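Local coordinates for protein regulator of nonsense transcripts 2 (Homo sapiens, PDB 4CEK) that acts in nonsense-mediated mRNA decay as the factor UPF2, represented here by its second MIF4G domain, an all-helical module probably serving protein-protein contacts, at residues Leu21-Lys25 and Ala177-Cys182; Ile117-Phe121 and Asp140-Met145; Lys213-Arg218 and Met252-Glu258; Gly221-Lys227 and Thr259-Leu264. All coordinates share one frame; numbering follows the deposited sequence.

Interaction 1. Residues Leu21-Lys25 and Ala177-Cys182; sequences LIDLK and ATLHPC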
loop_
_atom_site.group_PDB
_atom_site.type_symbol
_atom_site.label_atom_id
_atom_site.label_comp_id
_atom_site.label_asym_id
_atom_site.label_seq_id
_atom_site.Cartn_x
_atom_site.Cartn_y
_atom_site.Cartn_z
ATOM N N LEU A 21 -10.339 -3.842 -13.839
ATOM C CA LEU A 21 -9.517 -4.983 -13.494
ATOM C C LEU A 21 -9.917 -6.135 -14.406
ATOM O O LEU A 21 -11.034 -6.155 -14.936
ATOM C CB LEU A 21 -9.708 -5.347 -12.004
ATOM C CG LEU A 21 -9.247 -4.316 -10.953
ATOM C CD1 LEU A 21 -9.327 -4.885 -9.547
ATOM C CD2 LEU A 21 -7.829 -3.862 -11.255
ATOM N N ILE A 22 -8.993 -7.065 -14.617
ATOM C CA ILE A 22 -9.335 -8.284 -15.321
ATOM C C ILE A 22 -10.197 -9.138 -14.397
ATOM O O ILE A 22 -9.888 -9.299 -13.212
ATOM C CB ILE A 22 -8.100 -9.064 -15.799
ATOM C CG1 ILE A 22 -7.420 -8.329 -16.959
ATOM C CG2 ILE A 22 -8.504 -10.456 -16.286
ATOM C CD1 ILE A 22 -6.894 -9.256 -18.037
ATOM N N ASP A 23 -11.299 -9.639 -14.950
ATOM C CA ASP A 23 -12.227 -10.511 -14.237
ATOM C C ASP A 23 -11.678 -11.940 -14.248
ATOM O O ASP A 23 -11.940 -12.720 -15.160
ATOM C CB ASP A 23 -13.603 -10.440 -14.903
ATOM C CG ASP A 23 -14.650 -11.265 -14.186
ATOM O OD1 ASP A 23 -14.395 -11.771 -13.068
ATOM O OD2 ASP A 23 -15.751 -11.412 -14.755
ATOM N N LEU A 24 -10.893 -12.275 -13.237
ATOM C CA LEU A 24 -10.358 -13.604 -13.142
ATOM C C LEU A 24 -11.404 -14.634 -12.759
ATOM O O LEU A 24 -11.177 -15.809 -13.007
ATOM C CB LEU A 24 -9.221 -13.686 -12.137
ATOM C CG LEU A 24 -7.982 -12.847 -12.374
ATOM C CD1 LEU A 24 -6.957 -13.349 -11.383
ATOM C CD2 LEU A 24 -7.447 -12.916 -13.791
ATOM N N LYS A 25 -12.535 -14.241 -12.169
ATOM C CA LYS A 25 -13.467 -15.256 -11.640
ATOM C C LYS A 25 -14.079 -16.105 -12.758
ATOM O O LYS A 25 -14.595 -17.190 -12.502
ATOM C CB LYS A 25 -14.562 -14.669 -10.725
ATOM C CG LYS A 25 -14.825 -15.554 -9.499
ATOM C CD LYS A 25 -16.232 -15.443 -8.922
ATOM C CE LYS A 25 -16.482 -16.538 -7.883
ATOM N NZ LYS A 25 -17.931 -16.809 -7.633
ATOM N N ALA A 177 -5.560 -6.583 -5.760
ATOM C CA ALA A 177 -6.982 -6.313 -5.950
ATOM C C ALA A 177 -7.568 -7.183 -7.061
ATOM O O ALA A 177 -8.774 -7.455 -7.095
ATOM C CB ALA A 177 -7.198 -4.849 -6.259
ATOM N N THR A 178 -6.722 -7.578 -7.994
ATOM C CA THR A 178 -7.157 -8.413 -9.115
ATOM C C THR A 178 -7.364 -9.882 -8.660
ATOM O O THR A 178 -8.271 -10.557 -9.113
ATOM C CB THR A 178 -6.144 -8.343 -10.273
ATOM O OG1 THR A 178 -6.052 -6.989 -10.749
ATOM C CG2 THR A 178 -6.583 -9.234 -11.400
ATOM N N LEU A 179 -6.518 -10.342 -7.750
ATOM C CA LEU A 179 -6.644 -11.644 -7.149
ATOM C C LEU A 179 -7.791 -11.759 -6.138
ATOM O O LEU A 179 -8.344 -12.836 -5.944
ATOM C CB LEU A 179 -5.312 -12.022 -6.482
ATOM C CG LEU A 179 -4.167 -12.228 -7.483
ATOM C CD1 LEU A 179 -2.857 -12.567 -6.777
ATOM C CD2 LEU A 179 -4.556 -13.324 -8.459
ATOM N N HIS A 180 -8.168 -10.657 -5.514
ATOM C CA HIS A 180 -9.036 -10.696 -4.327
ATOM C C HIS A 180 -10.362 -11.396 -4.506
ATOM O O HIS A 180 -10.813 -12.113 -3.605
ATOM C CB HIS A 180 -9.263 -9.270 -3.825
ATOM C CG HIS A 180 -10.240 -9.163 -2.690
ATOM N ND1 HIS A 180 -9.950 -9.578 -1.441
ATOM C CD2 HIS A 180 -11.536 -8.663 -2.649
ATOM C CE1 HIS A 180 -10.996 -9.337 -0.638
ATOM N NE2 HIS A 180 -11.971 -8.780 -1.378
ATOM N N PRO A 181 -11.023 -11.195 -5.657
ATOM C CA PRO A 181 -12.328 -11.832 -5.834
ATOM C C PRO A 181 -12.312 -13.374 -5.894
ATOM O O PRO A 181 -13.375 -13.979 -5.774
ATOM C CB PRO A 181 -12.821 -11.236 -7.167
ATOM C CG PRO A 181 -12.125 -9.907 -7.243
ATOM C CD PRO A 181 -10.744 -10.255 -6.761
ATOM N N CYS A 182 -11.150 -14.002 -6.058
ATOM C CA CYS A 182 -11.081 -15.444 -6.052
ATOM C C CYS A 182 -9.971 -16.054 -5.183
ATOM O O CYS A 182 -9.726 -17.243 -5.248
ATOM C CB CYS A 182 -10.949 -15.920 -7.482
ATOM S SG CYS A 182 -9.328 -15.595 -8.139
#
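Apolar contacts account for most of the meeting between Leu-21, Leu-24 and the chain from Ala-177 to Cys-182. CD1 of Leu-21 lies 3.9 Å from CB of Ala-177. Leu-24 sends CD1 to CD2 of Leu-179, 3.8 Å away, and its CG sits 4.0 Å from CG2 of Thr-178, the two side chains crossing at about a right angle. With OG1 beside the backbone N (chi1 -61°), Thr-178 has CG2 opposite that N, where it meets both CG of Leu-24 and the carbonyl O of Ile-22. In fold terms, an irregular N-terminal segment is laid against the last part of helix 169-179 and the turn after it, with Phe-226 beside Leu-21 and helix 131-144 supplying Met-139 and Cys-142 around Leu-24.

Polar groups form no hydrogen bond across this interface. OG1 of Thr-178 is in van der Waals contact with CD2 of Leu-21 at 3.6 Å, but its bond is to the backbone O of Arg-174 in its own helix. Each strip is shaped by bonds of its own: Asp-23 makes an Asx turn, its OD1 accepting from N of Lys-25 at 3.2 Å from well above the carboxylate plane, and N of Cys-182 reaches back 3.0 Å to O of Leu-179. Looser contacts extend the interface toward solvent, where CG of exposed Lys-25 lies 4.4 Å from CB of Cys-182.

Interaction 2. Residues Ile117-Phe121 and Asp140-Met145; sequences IVDAF and DFCMNM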
loop_
_atom_site.group_PDB
_atom_site.type_symbol
_atom_site.label_atom_id
_atom_site.label_comp_id
_atom_site.label_asym_id
_atom_site.label_seq_id
_atom_site.Cartn_x
_atom_site.Cartn_y
_atom_site.Cartn_z
ATOM N N ILE A 117 9.059 -23.074 -9.982
ATOM C CA ILE A 117 8.418 -22.110 -10.854
ATOM C C ILE A 117 7.860 -20.914 -10.061
ATOM O O ILE A 117 7.837 -19.793 -10.575
ATOM C CB ILE A 117 7.351 -22.732 -11.780
ATOM C CG1 ILE A 117 5.977 -22.780 -11.136
ATOM C CG2 ILE A 117 7.749 -24.135 -12.233
ATOM C CD1 ILE A 117 4.929 -22.163 -12.047
ATOM N N VAL A 118 7.439 -21.146 -8.815
ATOM C CA VAL A 118 7.021 -20.058 -7.943
ATOM C C VAL A 118 8.179 -19.128 -7.540
ATOM O O VAL A 118 8.024 -17.913 -7.490
ATOM C CB VAL A 118 6.331 -20.571 -6.664
ATOM C CG1 VAL A 118 5.893 -19.395 -5.822
ATOM C CG2 VAL A 118 5.125 -21.437 -7.004
ATOM N N ASP A 119 9.330 -19.696 -7.243
ATOM C CA ASP A 119 10.481 -18.888 -6.894
ATOM C C ASP A 119 10.925 -18.080 -8.107
ATOM O O ASP A 119 11.407 -16.960 -7.961
ATOM C CB ASP A 119 11.623 -19.767 -6.363
ATOM C CG ASP A 119 11.317 -20.372 -4.979
ATOM O OD1 ASP A 119 10.180 -20.212 -4.439
ATOM O OD2 ASP A 119 12.238 -21.024 -4.426
ATOM N N ALA A 120 10.749 -18.641 -9.302
ATOM C CA ALA A 120 10.988 -17.904 -10.541
ATOM C C ALA A 120 10.026 -16.743 -10.640
ATOM O O ALA A 120 10.405 -15.618 -10.997
ATOM C CB ALA A 120 10.798 -18.810 -11.772
ATOM N N PHE A 121 8.757 -17.063 -10.401
ATOM C CA PHE A 121 7.656 -16.110 -10.544
ATOM C C PHE A 121 7.857 -14.921 -9.616
ATOM O O PHE A 121 7.831 -13.784 -10.067
ATOM C CB PHE A 121 6.325 -16.793 -10.224
ATOM C CG PHE A 121 5.170 -15.875 -10.265
ATOM C CD1 PHE A 121 4.566 -15.556 -11.478
ATOM C CD2 PHE A 121 4.689 -15.293 -9.089
ATOM C CE1 PHE A 121 3.484 -14.683 -11.506
ATOM C CE2 PHE A 121 3.599 -14.434 -9.120
ATOM C CZ PHE A 121 3.006 -14.118 -10.321
ATOM N N ASP A 140 -1.174 -15.896 -14.601
ATOM C CA ASP A 140 -0.184 -16.952 -14.419
ATOM C C ASP A 140 -0.266 -17.571 -13.019
ATOM O O ASP A 140 -0.258 -18.792 -12.862
ATOM C CB ASP A 140 1.225 -16.389 -14.704
ATOM C CG ASP A 140 2.313 -17.434 -14.649
ATOM O OD1 ASP A 140 1.986 -18.642 -14.705
ATOM O OD2 ASP A 140 3.514 -17.056 -14.565
ATOM N N PHE A 141 -0.335 -16.729 -11.997
ATOM C CA PHE A 141 -0.378 -17.212 -10.615
ATOM C C PHE A 141 -1.686 -17.960 -10.349
ATOM O O PHE A 141 -1.708 -19.030 -9.756
ATOM C CB PHE A 141 -0.247 -16.040 -9.633
ATOM C CG PHE A 141 -0.129 -16.475 -8.226
ATOM C CD1 PHE A 141 -1.257 -16.707 -7.484
ATOM C CD2 PHE A 141 1.109 -16.751 -7.673
ATOM C CE1 PHE A 141 -1.166 -17.177 -6.175
ATOM C CE2 PHE A 141 1.210 -17.225 -6.370
ATOM C CZ PHE A 141 0.058 -17.425 -5.617
ATOM N N CYS A 142 -2.776 -17.374 -10.804
ATOM C CA CYS A 142 -4.106 -17.893 -10.540
ATOM C C CYS A 142 -4.349 -19.282 -11.190
ATOM O O CYS A 142 -5.187 -20.053 -10.730
ATOM C CB CYS A 142 -5.134 -16.870 -11.032
ATOM S SG CYS A 142 -6.721 -16.946 -10.208
ATOM N N MET A 143 -3.591 -19.596 -12.235
ATOM C CA MET A 143 -3.818 -20.787 -13.037
ATOM C C MET A 143 -2.806 -21.903 -12.850
ATOM O O MET A 143 -3.134 -23.050 -13.128
ATOM C CB MET A 143 -3.820 -20.411 -14.511
ATOM C CG MET A 143 -5.115 -19.765 -14.961
ATOM S SD MET A 143 -5.675 -20.520 -16.483
ATOM C CE MET A 143 -5.797 -22.262 -16.035
ATOM N N ASN A 144 -1.584 -21.584 -12.418
ATOM C CA ASN A 144 -0.529 -22.596 -12.298
ATOM C C ASN A 144 0.075 -22.756 -10.911
ATOM O O ASN A 144 0.870 -23.688 -10.681
ATOM C CB ASN A 144 0.585 -22.278 -13.293
ATOM C CG ASN A 144 0.041 -21.873 -14.647
ATOM O OD1 ASN A 144 -0.952 -22.423 -15.108
ATOM N ND2 ASN A 144 0.667 -20.898 -15.275
ATOM N N MET A 145 -0.273 -21.865 -9.983
ATOM C CA MET A 145 0.507 -21.752 -8.733
ATOM C C MET A 145 -0.313 -21.588 -7.476
ATOM O O MET A 145 0.248 -21.587 -6.396
ATOM C CB MET A 145 1.477 -20.569 -8.802
ATOM C CG MET A 145 2.186 -20.417 -10.128
ATOM S SD MET A 145 3.204 -18.947 -10.179
ATOM C CE MET A 145 4.360 -19.382 -8.913
#
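Asp-140 faces Phe-121 with one carboxylate oxygen while the other is bonded within its own segment: OD1 accepts from ND2 of Asn-144 at 2.7 Å, met nearly along its C-O bond though with an N-H...O angle of only 131°. OD2 lies 3.6 Å from CD1 of Phe-121, ring and carboxylate planes standing 80° apart. The two segments belong to helices 110-124 and 131-144, consecutive in the chain, and the pairing of Val-118 with Met-145 and of Phe-121 with Phe-141 shows them running in opposite senses, an alpha-helical hairpin of the kind from which MIF4G domains are built. Phe-121, its CG opposite the backbone N, projects into the groove between the helices. Its CE2 touches CD2 of Phe-141 at 3.7 Å; the rings meet obliquely, their planes at 44°. Over one face sits the sulfur of Met-145 in a Met-aromatic contact. Without the ring, were Phe-121 replaced by alanine, this sulfur and the Phe-141 ring would probably lose their shared partner and a gap open between the helices. The Met-145 methyl is modelled too near Val-118 to be trusted, so its placement is doubtful. Ile-117 continues the apolar row, CD1 lying 3.8 Å from CG of Met-145. The sulfur itself, SD of Met-145, stands 4.0 Å from the Phe-121 ring centroid.

Interaction 3. Residues Lys213-Arg218 and Met252-Glu258; sequences KNKTVR and MACTLLE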
loop_
_atom_site.group_PDB
_atom_site.type_symbol
_atom_site.label_atom_id
_atom_site.label_comp_id
_atom_site.label_asym_id
_atom_site.label_seq_id
_atom_site.Cartn_x
_atom_site.Cartn_y
_atom_site.Cartn_z
ATOM N N LYS A 213 9.227 4.247 6.441
ATOM C CA LYS A 213 7.905 4.595 6.931
ATOM C C LYS A 213 7.018 5.039 5.742
ATOM O O LYS A 213 5.843 4.642 5.624
ATOM C CB LYS A 213 8.032 5.691 7.987
ATOM C CG LYS A 213 8.975 5.330 9.133
ATOM C CD LYS A 213 9.123 6.464 10.154
ATOM C CE LYS A 213 9.490 5.967 11.552
ATOM N NZ LYS A 213 9.093 6.920 12.636
ATOM N N ASN A 214 7.604 5.848 4.856
ATOM C CA ASN A 214 6.916 6.346 3.660
ATOM C C ASN A 214 6.562 5.225 2.660
ATOM O O ASN A 214 5.514 5.288 2.045
ATOM C CB ASN A 214 7.741 7.474 2.991
ATOM C CG ASN A 214 7.682 8.820 3.761
ATOM O OD1 ASN A 214 6.771 9.082 4.574
ATOM N ND2 ASN A 214 8.667 9.688 3.489
ATOM N N LYS A 215 7.401 4.187 2.537
ATOM C CA LYS A 215 7.053 2.999 1.777
ATOM C C LYS A 215 5.779 2.364 2.354
ATOM O O LYS A 215 4.846 2.069 1.605
ATOM C CB LYS A 215 8.172 1.942 1.818
ATOM C CG LYS A 215 7.897 0.689 0.958
ATOM C CD LYS A 215 8.450 -0.633 1.524
ATOM C CE LYS A 215 7.692 -1.128 2.757
ATOM N NZ LYS A 215 6.655 -2.203 2.570
ATOM N N THR A 216 5.741 2.139 3.669
ATOM C CA THR A 216 4.568 1.519 4.281
ATOM C C THR A 216 3.333 2.350 3.987
ATOM O O THR A 216 2.320 1.816 3.566
ATOM C CB THR A 216 4.706 1.369 5.805
ATOM O OG1 THR A 216 5.750 0.449 6.116
ATOM C CG2 THR A 216 3.430 0.862 6.406
ATOM N N VAL A 217 3.425 3.661 4.213
ATOM C CA VAL A 217 2.280 4.549 4.068
ATOM C C VAL A 217 1.880 4.677 2.615
ATOM O O VAL A 217 0.691 4.708 2.330
ATOM C CB VAL A 217 2.537 5.942 4.714
ATOM C CG1 VAL A 217 1.709 7.014 4.037
ATOM C CG2 VAL A 217 2.225 5.911 6.199
ATOM N N ARG A 218 2.834 4.700 1.687
ATOM C CA ARG A 218 2.476 4.703 0.248
ATOM C C ARG A 218 1.731 3.433 -0.194
ATOM O O ARG A 218 0.766 3.518 -0.963
ATOM C CB ARG A 218 3.705 4.884 -0.652
ATOM C CG ARG A 218 4.297 6.291 -0.618
ATOM C CD ARG A 218 5.352 6.472 -1.690
ATOM N NE ARG A 218 6.456 7.313 -1.223
ATOM C CZ ARG A 218 6.577 8.626 -1.443
ATOM N NH1 ARG A 218 5.652 9.296 -2.137
ATOM N NH2 ARG A 218 7.631 9.278 -0.952
ATOM N N MET A 252 4.637 11.233 7.397
ATOM C CA MET A 252 3.822 10.041 7.071
ATOM C C MET A 252 2.446 10.484 6.621
ATOM O O MET A 252 1.936 10.007 5.618
ATOM C CB MET A 252 3.712 9.096 8.277
ATOM C CG MET A 252 5.048 8.479 8.728
ATOM S SD MET A 252 4.864 7.510 10.258
ATOM C CE MET A 252 3.694 6.291 9.672
ATOM N N ALA A 253 1.862 11.418 7.357
ATOM C CA ALA A 253 0.554 11.992 7.006
ATOM C C ALA A 253 0.500 12.598 5.606
ATOM O O ALA A 253 -0.504 12.424 4.893
ATOM C CB ALA A 253 0.167 13.077 7.997
ATOM N N CYS A 254 1.540 13.357 5.261
ATOM C CA CYS A 254 1.602 14.124 4.021
ATOM C C CYS A 254 1.865 13.190 2.877
ATOM O O CYS A 254 1.258 13.342 1.800
ATOM C CB CYS A 254 2.678 15.270 4.080
ATOM S SG CYS A 254 2.238 16.626 5.254
ATOM N N THR A 255 2.752 12.213 3.088
ATOM C CA THR A 255 2.889 11.080 2.134
ATOM C C THR A 255 1.555 10.344 1.911
ATOM O O THR A 255 1.145 10.111 0.759
ATOM C CB THR A 255 3.912 10.077 2.593
ATOM O OG1 THR A 255 5.109 10.772 2.967
ATOM C CG2 THR A 255 4.197 9.070 1.462
ATOM N N LEU A 256 0.850 10.027 2.996
ATOM C CA LEU A 256 -0.428 9.334 2.852
ATOM C C LEU A 256 -1.349 10.156 1.987
ATOM O O LEU A 256 -1.961 9.622 1.047
ATOM C CB LEU A 256 -1.097 9.053 4.220
ATOM C CG LEU A 256 -2.418 8.261 4.256
ATOM C CD1 LEU A 256 -2.217 6.920 3.546
ATOM C CD2 LEU A 256 -2.847 8.029 5.689
ATOM N N LEU A 257 -1.466 11.451 2.288
ATOM C CA LEU A 257 -2.417 12.316 1.534
ATOM C C LEU A 257 -2.016 12.560 0.058
ATOM O O LEU A 257 -2.866 12.655 -0.812
ATOM C CB LEU A 257 -2.653 13.644 2.266
ATOM C CG LEU A 257 -3.341 13.571 3.631
ATOM C CD1 LEU A 257 -3.111 14.842 4.493
ATOM C CD2 LEU A 257 -4.802 13.315 3.360
ATOM N N GLU A 258 -0.726 12.618 -0.228
ATOM C CA GLU A 258 -0.262 12.669 -1.610
ATOM C C GLU A 258 -0.643 11.400 -2.398
ATOM O O GLU A 258 -0.905 11.457 -3.596
ATOM C CB GLU A 258 1.249 12.797 -1.679
ATOM C CG GLU A 258 1.875 14.152 -1.366
ATOM C CD GLU A 258 3.403 14.065 -1.463
ATOM O OE1 GLU A 258 3.886 13.395 -2.418
ATOM O OE2 GLU A 258 4.118 14.610 -0.581
#
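Segments 213-218 and 252-258 run in the same general direction, their axes 8.8 Å apart at closest and inclined by 35°, and CA of Val-217 approaches CA of Leu-256 to 5.6 Å. They are parts of helices 210-225 and 247-266, two apart in the chain with helix 231-243 between them in sequence, and their side-by-side course is consistent with the stacked-helix build of MIF4G domains. Val-217 lies at the centre of the contact, against Met-252, Thr-255 and Leu-256. Its CG1, set opposite the backbone N (chi1 153°), lies 3.5 Å from CB of Leu-256 and beside the backbone there, while CG2 meets CE of Met-252 at 3.8 Å. The methionine is bent at its last torsion (61°), which brings the methyl to that branch; Phe-198 of helix 185-203 adjoins both residues. At the polar margin, OD1 of Asn-214 stands 2.9 Å from OG1 of Thr-255, although the hydrogen bond of that hydroxyl is with the backbone O of Glu-251. The Arg-218 and Glu-258 charges remain 4.5 Å apart between NH1 and OE1, beyond a salt bridge. Thr-255 instead offers Arg-218 a methyl: CG2 is 3.5 Å from CG of the arginine and 3.7 Å above the centre of its guanidinium plane.

Interaction 4. Residues Gly221-Lys227 and Thr259-Leu264; sequences GELTKFK and TCGRFL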
loop_
_atom_site.group_PDB
_atom_site.type_symbol
_atom_site.label_atom_id
_atom_site.label_comp_id
_atom_site.label_asym_id
_atom_site.label_seq_id
_atom_site.Cartn_x
_atom_site.Cartn_y
_atom_site.Cartn_z
ATOM N N GLY A 221 -1.693 3.586 0.817
ATOM C CA GLY A 221 -2.395 4.511 -0.067
ATOM C C GLY A 221 -2.830 3.869 -1.354
ATOM O O GLY A 221 -3.932 4.102 -1.835
ATOM N N GLU A 222 -1.946 3.102 -1.966
ATOM C CA GLU A 222 -2.276 2.443 -3.260
ATOM C C GLU A 222 -3.420 1.419 -3.084
ATOM O O GLU A 222 -4.406 1.395 -3.831
ATOM C CB GLU A 222 -1.025 1.763 -3.814
ATOM C CG GLU A 222 -0.015 2.735 -4.440
ATOM C CD GLU A 222 -0.679 3.616 -5.503
ATOM O OE1 GLU A 222 -1.554 3.121 -6.244
ATOM O OE2 GLU A 222 -0.387 4.825 -5.575
ATOM N N LEU A 223 -3.324 0.660 -2.007
ATOM C CA LEU A 223 -4.349 -0.291 -1.618
ATOM C C LEU A 223 -5.671 0.375 -1.311
ATOM O O LEU A 223 -6.715 -0.229 -1.505
ATOM C CB LEU A 223 -3.844 -1.135 -0.428
ATOM C CG LEU A 223 -2.818 -2.196 -0.883
ATOM C CD1 LEU A 223 -2.042 -2.765 0.266
ATOM C CD2 LEU A 223 -3.522 -3.313 -1.671
ATOM N N THR A 224 -5.644 1.625 -0.850
ATOM C CA THR A 224 -6.875 2.334 -0.517
ATOM C C THR A 224 -7.574 2.696 -1.810
ATOM O O THR A 224 -8.828 2.577 -1.929
ATOM C CB THR A 224 -6.578 3.630 0.284
ATOM O OG1 THR A 224 -5.906 3.286 1.505
ATOM C CG2 THR A 224 -7.849 4.404 0.623
ATOM N N LYS A 225 -6.779 3.167 -2.783
ATOM C CA LYS A 225 -7.339 3.536 -4.096
ATOM C C LYS A 225 -7.967 2.314 -4.769
ATOM O O LYS A 225 -8.888 2.464 -5.526
ATOM C CB LYS A 225 -6.294 4.237 -5.018
ATOM C CG LYS A 225 -6.025 5.712 -4.637
ATOM C CD LYS A 225 -4.923 6.419 -5.463
ATOM C CE LYS A 225 -3.564 5.750 -5.356
ATOM N NZ LYS A 225 -2.416 6.563 -5.907
ATOM N N PHE A 226 -7.472 1.115 -4.466
ATOM C CA PHE A 226 -8.066 -0.119 -4.981
ATOM C C PHE A 226 -9.199 -0.709 -4.092
ATOM O O PHE A 226 -9.734 -1.781 -4.402
ATOM C CB PHE A 226 -6.956 -1.163 -5.194
ATOM C CG PHE A 226 -6.239 -1.008 -6.507
ATOM C CD1 PHE A 226 -6.880 -1.306 -7.677
ATOM C CD2 PHE A 226 -4.943 -0.571 -6.551
ATOM C CE1 PHE A 226 -6.245 -1.160 -8.885
ATOM C CE2 PHE A 226 -4.290 -0.425 -7.731
ATOM C CZ PHE A 226 -4.936 -0.725 -8.908
ATOM N N LYS A 227 -9.536 -0.012 -3.003
ATOM C CA LYS A 227 -10.535 -0.450 -2.029
ATOM C C LYS A 227 -10.146 -1.747 -1.327
ATOM O O LYS A 227 -11.030 -2.461 -0.893
ATOM C CB LYS A 227 -11.922 -0.627 -2.677
ATOM C CG LYS A 227 -12.369 0.538 -3.547
ATOM C CD LYS A 227 -13.726 0.264 -4.186
ATOM C CE LYS A 227 -14.047 1.292 -5.280
ATOM N NZ LYS A 227 -15.044 0.814 -6.291
ATOM N N THR A 259 -0.649 10.257 -1.717
ATOM C CA THR A 259 -0.895 8.987 -2.359
ATOM C C THR A 259 -2.401 8.822 -2.579
ATOM O O THR A 259 -2.790 8.433 -3.640
ATOM C CB THR A 259 -0.280 7.812 -1.543
ATOM O OG1 THR A 259 1.104 8.078 -1.236
ATOM C CG2 THR A 259 -0.370 6.480 -2.317
ATOM N N CYS A 260 -3.256 9.099 -1.593
ATOM C CA CYS A 260 -4.713 8.810 -1.730
ATOM C C CYS A 260 -5.657 9.862 -1.203
ATOM O O CYS A 260 -6.854 9.626 -1.194
ATOM C CB CYS A 260 -5.089 7.494 -1.043
ATOM S SG CYS A 260 -4.974 7.463 0.783
ATOM N N GLY A 261 -5.156 11.033 -0.817
ATOM C CA GLY A 261 -5.998 12.122 -0.300
ATOM C C GLY A 261 -7.072 12.583 -1.278
ATOM O O GLY A 261 -8.191 12.892 -0.870
ATOM N N ARG A 262 -6.768 12.646 -2.570
ATOM C CA ARG A 262 -7.792 13.101 -3.505
ATOM C C ARG A 262 -8.883 12.080 -3.646
ATOM O O ARG A 262 -10.049 12.452 -3.718
ATOM C CB ARG A 262 -7.219 13.443 -4.875
ATOM C CG ARG A 262 -6.574 14.814 -4.919
ATOM C CD ARG A 262 -5.566 14.885 -6.049
ATOM N NE ARG A 262 -5.051 16.231 -6.238
ATOM C CZ ARG A 262 -4.208 16.590 -7.202
ATOM N NH1 ARG A 262 -3.767 15.697 -8.094
ATOM N NH2 ARG A 262 -3.806 17.857 -7.276
ATOM N N PHE A 263 -8.509 10.805 -3.691
ATOM C CA PHE A 263 -9.491 9.717 -3.703
ATOM C C PHE A 263 -10.432 9.852 -2.521
ATOM O O PHE A 263 -11.660 9.800 -2.674
ATOM C CB PHE A 263 -8.778 8.353 -3.714
ATOM C CG PHE A 263 -9.713 7.160 -3.652
ATOM C CD1 PHE A 263 -10.295 6.660 -4.795
ATOM C CD2 PHE A 263 -9.960 6.511 -2.438
ATOM C CE1 PHE A 263 -11.147 5.544 -4.734
ATOM C CE2 PHE A 263 -10.820 5.407 -2.362
ATOM C CZ PHE A 263 -11.412 4.918 -3.509
ATOM N N LEU A 264 -9.868 10.100 -1.347
ATOM C CA LEU A 264 -10.687 10.248 -0.152
ATOM C C LEU A 264 -11.524 11.502 -0.159
ATOM O O LEU A 264 -12.704 11.489 0.268
ATOM C CB LEU A 264 -9.830 10.242 1.087
ATOM C CG LEU A 264 -9.085 8.947 1.471
ATOM C CD1 LEU A 264 -8.120 9.276 2.604
ATOM C CD2 LEU A 264 -10.012 7.787 1.871
#
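Lys-225 meets the second helix at two points. Its NZ donates to the backbone O of Thr-259 at 3.0 Å, with a C=O...N angle of 148° and the donor tilted from the carbonyl plane. The backbone CA of Lys-225, at the root of the side chain, stands 4.1 Å from the Phe-263 ring centroid, only 1° off the normal, a CH-pi contact over the ring face. Gly-221 brings its CA within 3.6 Å of CG2 of Thr-259, and a beta carbon there would collide with that methyl. SG of Cys-260 lies loosely beside CB of Thr-224, 4.2 Å away, and the carbonyl O of Thr-224 is 3.5 Å from CE2 of Phe-263.

Next outward, the ammonium is fixed by a salt bridge to OE2 of Glu-222 at 2.7 Å, the chain of Lys-225 bending at chi3 (-60°) to serve both acceptors; OE1 of Glu-222 is bonded to Tyr-18. A methionine in place of Lys-225 would probably leave the Thr-259 carbonyl without its donor and Glu-222 without its counter-charge. Helix 247-266 is kinked here: N of Arg-262 and of Phe-263 make no bond to the turn before, which probably leaves that carbonyl to the lysine. The O of Thr-224 also accepts from N of Lys-227 in the Schellman motif ending helix 210-225.

Around the pair, helix 231-243 packs Thr-234 and Lys-231 against Cys-260 and Phe-263, helix 169-179 lies against Glu-222 and Phe-226, and Trp-9 of the N-terminal segment meets the Phe-263 ring.

In the fold
From the N terminus, interaction 1 opens at residues 21-25 and closes at 177-182, a long span that binds the N-terminal segment to helix 169-179. Interaction 2 falls wholly within that span, closing a short loop between helices 110-124 and 131-144; the two touch where SG of Cys-142 lies 3.6 Å from SG of Cys-182. Beyond them in series come interactions 3 and 4, whose segments alternate along helices 210-225 and 247-266, so that they cross and form successive levels of one helix pair. Phe-226, within 221-227, packs on Ala-177 and Leu-21, linking interaction 4 to interaction 1, whereas interactions 2 and 3 stay about 17 Å apart at their nearest atoms.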